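Local coordinates for protein thiosulfate sulfurtransferase (Pseudomonas aeruginosa, PDB 1YT8) that probably transfers sulfur from thiosulfate to cyanide, using a chain of repeated rhodanese-like domains, at residues A402-A405 / G411-W414; A385-E390 / P457-D462. All coordinates share one frame; numbering follows the deposited sequence.

Contact 1 (A402-A405 / G411-W414)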
loop_
_atom_site.group_PDB
_atom_site.type_symbol
_atom_site.label_atom_id
_atom_site.label_comp_id
_atom_site.label_asym_id
_atom_site.label_seq_id
_atom_site.Cartn_x
_atom_site.Cartn_y
_atom_site.Cartn_z
ATOM N N ALA A 402 -2.245 -12.140 -11.508
ATOM C CA ALA A 402 -3.252 -12.787 -10.669
ATOM C C ALA A 402 -4.638 -12.642 -11.305
ATOM O O ALA A 402 -5.431 -13.585 -11.294
ATOM C CB ALA A 402 -3.247 -12.180 -9.264
ATOM N N ASN A 403 -4.923 -11.464 -11.855
ATOM C CA ASN A 403 -6.211 -11.211 -12.503
ATOM C C ASN A 403 -6.331 -12.041 -13.773
ATOM O O ASN A 403 -7.389 -12.593 -14.071
ATOM C CB ASN A 403 -6.367 -9.730 -12.864
ATOM C CG ASN A 403 -6.382 -8.829 -11.646
ATOM O OD1 ASN A 403 -6.923 -9.189 -10.602
ATOM N ND2 ASN A 403 -5.802 -7.640 -11.782
ATOM N N TYR A 404 -5.237 -12.113 -14.524
ATOM C CA TYR A 404 -5.204 -12.879 -15.763
ATOM C C TYR A 404 -5.570 -14.343 -15.503
ATOM O O TYR A 404 -6.413 -14.909 -16.195
ATOM C CB TYR A 404 -3.806 -12.793 -16.384
ATOM C CG TYR A 404 -3.608 -13.687 -17.584
ATOM C CD1 TYR A 404 -4.050 -13.304 -18.853
ATOM C CD2 TYR A 404 -2.987 -14.926 -17.450
ATOM C CE1 TYR A 404 -3.871 -14.142 -19.963
ATOM C CE2 TYR A 404 -2.807 -15.770 -18.548
ATOM C CZ TYR A 404 -3.248 -15.372 -19.796
ATOM O OH TYR A 404 -3.057 -16.209 -20.870
ATOM N N ALA A 405 -4.936 -14.943 -14.500
ATOM C CA ALA A 405 -5.184 -16.339 -14.145
ATOM C C ALA A 405 -6.634 -16.585 -13.754
ATOM O O ALA A 405 -7.152 -17.691 -13.915
ATOM C CB ALA A 405 -4.260 -16.755 -12.998
ATOM N N GLY A 411 -7.143 -17.119 -25.571
ATOM C CA GLY A 411 -5.980 -16.949 -26.423
ATOM C C GLY A 411 -5.059 -15.794 -26.051
ATOM O O GLY A 411 -3.944 -15.707 -26.563
ATOM N N ALA A 412 -5.515 -14.909 -25.172
ATOM C CA ALA A 412 -4.705 -13.765 -24.759
ATOM C C ALA A 412 -3.402 -14.203 -24.095
ATOM O O ALA A 412 -3.352 -15.227 -23.408
ATOM C CB ALA A 412 -5.500 -12.879 -23.807
ATOM N N ALA A 413 -2.343 -13.428 -24.313
ATOM C CA ALA A 413 -1.045 -13.720 -23.720
ATOM C C ALA A 413 -0.774 -12.693 -22.623
ATOM O O ALA A 413 -0.914 -11.491 -22.843
ATOM C CB ALA A 413 0.055 -13.647 -24.784
ATOM N N TRP A 414 -0.408 -13.161 -21.433
ATOM C CA TRP A 414 -0.115 -12.230 -20.352
ATOM C C TRP A 414 1.303 -11.698 -20.539
ATOM O O TRP A 414 2.225 -12.451 -20.866
ATOM C CB TRP A 414 -0.226 -12.905 -18.979
ATOM C CG TRP A 414 0.073 -11.944 -17.868
ATOM C CD1 TRP A 414 -0.738 -10.944 -17.409
ATOM C CD2 TRP A 414 1.307 -11.822 -17.150
ATOM N NE1 TRP A 414 -0.082 -10.202 -16.452
ATOM C CE2 TRP A 414 1.174 -10.718 -16.275
ATOM C CE3 TRP A 414 2.514 -12.536 -17.164
ATOM C CZ2 TRP A 414 2.207 -10.310 -15.417
ATOM C CZ3 TRP A 414 3.543 -12.129 -16.310
ATOM C CH2 TRP A 414 3.379 -11.023 -15.449
#
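Y404, on the short helix 401-406, reaches across to the edge strand 413-414 with its ring laid over the CB of W414 and its hydroxyl at the carbonyl of A412, just ahead of the strand. The CB of W414 stands above the middle of the phenol, 3.6 Å from the ring centroid and almost on the ring normal, which makes a well-formed CH-pi contact. The indole itself meets the phenol obliquely, the five-membered ring at 46° to it, and W414 CD1 comes to rest 3.7 Å from the CB of Y404. With CG anti to the backbone N (chi1 173°), Y404 extends toward the strand and brings its hydroxyl to the peptide. There OH donates to the O of A412 over 2.7 Å, the donor tilted 32° from the carbonyl plane, while that O sits at the edge of the phenol, near the plane of the ring. A412 sets its CB 4.4 Å from Y404 CE1; a small residue suits a place where a ring edge runs beside the backbone. The helix and strand belong to the beta-alpha-beta unit that runs from strand 393-397 to strand 413-414 in a rhodanese-like domain. H408 stacks on the Y404 ring, and the indole NE1 of W414 is bonded to the O of T399. Tyrosine suits this site because its ring supplies an apolar face while its end supplies a proton; with L481 N also hydrogen-bonded to the hydroxyl, the buried OH serves two partners and joins helix 401-406, the loop just before strand 413-414 and the loop carrying L481.

Contact 2 (A385-E390 / P457-D462)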
loop_
_atom_site.group_PDB
_atom_site.type_symbol
_atom_site.label_atom_id
_atom_site.label_comp_id
_atom_site.label_asym_id
_atom_site.label_seq_id
_atom_site.Cartn_x
_atom_site.Cartn_y
_atom_site.Cartn_z
ATOM N N ALA A 385 -13.712 -10.415 -31.469
ATOM C CA ALA A 385 -14.147 -11.806 -31.503
ATOM C C ALA A 385 -14.073 -12.322 -32.939
ATOM O O ALA A 385 -13.581 -13.425 -33.186
ATOM C CB ALA A 385 -15.571 -11.930 -30.960
ATOM N N ASP A 386 -14.552 -11.517 -33.885
ATOM C CA ASP A 386 -14.510 -11.896 -35.295
ATOM C C ASP A 386 -13.066 -12.110 -35.742
ATOM O O ASP A 386 -12.746 -13.121 -36.365
ATOM C CB ASP A 386 -15.170 -10.815 -36.158
ATOM C CG ASP A 386 -16.686 -10.912 -36.155
ATOM O OD1 ASP A 386 -17.349 -9.937 -36.572
ATOM O OD2 ASP A 386 -17.219 -11.968 -35.748
ATOM N N TRP A 387 -12.197 -11.156 -35.420
ATOM C CA TRP A 387 -10.784 -11.249 -35.777
ATOM C C TRP A 387 -10.164 -12.558 -35.290
ATOM O O TRP A 387 -9.425 -13.215 -36.021
ATOM C CB TRP A 387 -10.006 -10.079 -35.164
ATOM C CG TRP A 387 -10.125 -8.781 -35.910
ATOM C CD1 TRP A 387 -11.101 -8.424 -36.798
ATOM C CD2 TRP A 387 -9.241 -7.658 -35.812
ATOM N NE1 TRP A 387 -10.878 -7.148 -37.260
ATOM C CE2 TRP A 387 -9.744 -6.655 -36.672
ATOM C CE3 TRP A 387 -8.072 -7.402 -35.080
ATOM C CZ2 TRP A 387 -9.117 -5.411 -36.821
ATOM C CZ3 TRP A 387 -7.448 -6.164 -35.226
ATOM C CH2 TRP A 387 -7.974 -5.184 -36.094
ATOM N N LEU A 388 -10.463 -12.923 -34.047
ATOM C CA LEU A 388 -9.922 -14.139 -33.452
ATOM C C LEU A 388 -10.410 -15.421 -34.120
ATOM O O LEU A 388 -9.938 -16.513 -33.796
ATOM C CB LEU A 388 -10.242 -14.168 -31.954
ATOM C CG LEU A 388 -9.536 -13.077 -31.140
ATOM C CD1 LEU A 388 -10.017 -13.100 -29.695
ATOM C CD2 LEU A 388 -8.030 -13.294 -31.204
ATOM N N GLY A 389 -11.349 -15.284 -35.051
ATOM C CA GLY A 389 -11.873 -16.441 -35.757
ATOM C C GLY A 389 -10.875 -16.978 -36.767
ATOM O O GLY A 389 -11.053 -18.067 -37.314
ATOM N N GLU A 390 -9.825 -16.204 -37.017
ATOM C CA GLU A 390 -8.770 -16.584 -37.950
ATOM C C GLU A 390 -7.433 -16.277 -37.287
ATOM O O GLU A 390 -7.348 -15.394 -36.435
ATOM C CB GLU A 390 -8.877 -15.771 -39.243
ATOM C CG GLU A 390 -10.208 -15.886 -39.970
ATOM C CD GLU A 390 -10.517 -17.305 -40.399
ATOM O OE1 GLU A 390 -9.641 -17.938 -41.030
ATOM O OE2 GLU A 390 -11.635 -17.785 -40.110
ATOM N N PRO A 457 0.454 -3.264 -37.023
ATOM C CA PRO A 457 -0.751 -2.519 -36.643
ATOM C C PRO A 457 -1.096 -2.868 -35.194
ATOM O O PRO A 457 -1.123 -4.045 -34.828
ATOM C CB PRO A 457 -1.807 -3.042 -37.619
ATOM C CG PRO A 457 -1.005 -3.447 -38.818
ATOM C CD PRO A 457 0.187 -4.125 -38.189
ATOM N N VAL A 458 -1.344 -1.854 -34.372
ATOM C CA VAL A 458 -1.682 -2.090 -32.969
ATOM C C VAL A 458 -2.986 -1.391 -32.617
ATOM O O VAL A 458 -3.193 -0.225 -32.967
ATOM C CB VAL A 458 -0.559 -1.584 -32.020
ATOM C CG1 VAL A 458 -0.929 -1.877 -30.567
ATOM C CG2 VAL A 458 0.760 -2.256 -32.367
ATOM N N PHE A 459 -3.863 -2.114 -31.925
ATOM C CA PHE A 459 -5.164 -1.593 -31.516
ATOM C C PHE A 459 -5.409 -1.766 -30.024
ATOM O O PHE A 459 -4.802 -2.624 -29.378
ATOM C CB PHE A 459 -6.275 -2.315 -32.276
ATOM C CG PHE A 459 -6.297 -2.010 -33.742
ATOM C CD1 PHE A 459 -7.173 -1.058 -34.254
ATOM C CD2 PHE A 459 -5.419 -2.653 -34.609
ATOM C CE1 PHE A 459 -7.172 -0.753 -35.617
ATOM C CE2 PHE A 459 -5.411 -2.353 -35.970
ATOM C CZ PHE A 459 -6.289 -1.402 -36.472
ATOM N N LEU A 460 -6.313 -0.948 -29.495
ATOM C CA LEU A 460 -6.684 -0.996 -28.087
ATOM C C LEU A 460 -8.119 -1.497 -27.984
ATOM O O LEU A 460 -9.012 -0.976 -28.653
ATOM C CB LEU A 460 -6.599 0.400 -27.464
ATOM C CG LEU A 460 -6.984 0.512 -25.987
ATOM C CD1 LEU A 460 -5.961 -0.240 -25.143
ATOM C CD2 LEU A 460 -7.035 1.988 -25.571
ATOM N N LEU A 461 -8.337 -2.513 -27.158
ATOM C CA LEU A 461 -9.680 -3.045 -26.974
ATOM C C LEU A 461 -10.502 -2.005 -26.221
ATOM O O LEU A 461 -10.175 -1.645 -25.085
ATOM C CB LEU A 461 -9.634 -4.353 -26.180
ATOM C CG LEU A 461 -10.982 -5.038 -25.935
ATOM C CD1 LEU A 461 -11.659 -5.323 -27.267
ATOM C CD2 LEU A 461 -10.769 -6.334 -25.164
ATOM N N ASP A 462 -11.559 -1.519 -26.865
ATOM C CA ASP A 462 -12.443 -0.509 -26.288
ATOM C C ASP A 462 -13.097 -1.035 -25.012
ATOM O O ASP A 462 -13.948 -1.920 -25.069
ATOM C CB ASP A 462 -13.537 -0.143 -27.296
ATOM C CG ASP A 462 -14.109 1.248 -27.070
ATOM O OD1 ASP A 462 -14.248 1.669 -25.902
ATOM O OD2 ASP A 462 -14.434 1.919 -28.073
#
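W387 and F459 form a T-shaped (edge-to-face) pair that links helix 381-387 to strand 458-461 of the parallel sheet in a rhodanese-like alpha/beta domain. The tight part is small and wholly aromatic. The six-membered edge of the indole points at the face of the phenyl ring, the two planes standing at 90° with centroids 5.3 Å apart. W387 CH2 leads, 3.8 Å above the phenyl plane and offset toward its rim, while CZ3 lies 4.1 Å from F459 CD2. The backbones stay far apart, 12.0 Å between the two CA atoms, and W387, with CG anti to its carbonyl carbon (chi1 -80°), sends the indole toward the strand. Two large flat side chains are needed to bridge such a gap: tryptophan carries an edge across it, and phenylalanine offers a face to receive it. R432 makes a cation-pi contact with the indole, and V434 of the neighbouring strand touches it too.

The other side is loose. Both rings remain partly exposed, and past W387 the chain turns away through a type I beta turn to E390, with G389 and E390 at the surface. Glycine suits that turn, where a CB would be crowded by the O of D386. E390 N to W387 O, 3.2 Å, closes the turn; just before it G389 N bonds to D386 O at 2.9 Å.

How the contacts relate
From the N terminus, after strand 378-379 the chain forms helix 381-387, and W387 on this helix supplies the first half of contact 2. It continues through strand 393-397 into helix 401-406, and contact 1 closes a short loop when 411-414 follows 402-405 after five intervening residues. Strand 432-436 and helix 441-454 come before 457-462 closes the much longer loop of contact 2, inside which contact 1 is nested. Strand 413-414 is an outermost strand of the sheet, whereas 458-461 lies next to the opposite outermost strand, 378-379. The contacts therefore join helices to two strands of one sheet, in contact 1 together with the residue just before the strand, their centres about 16 Å apart, without touching.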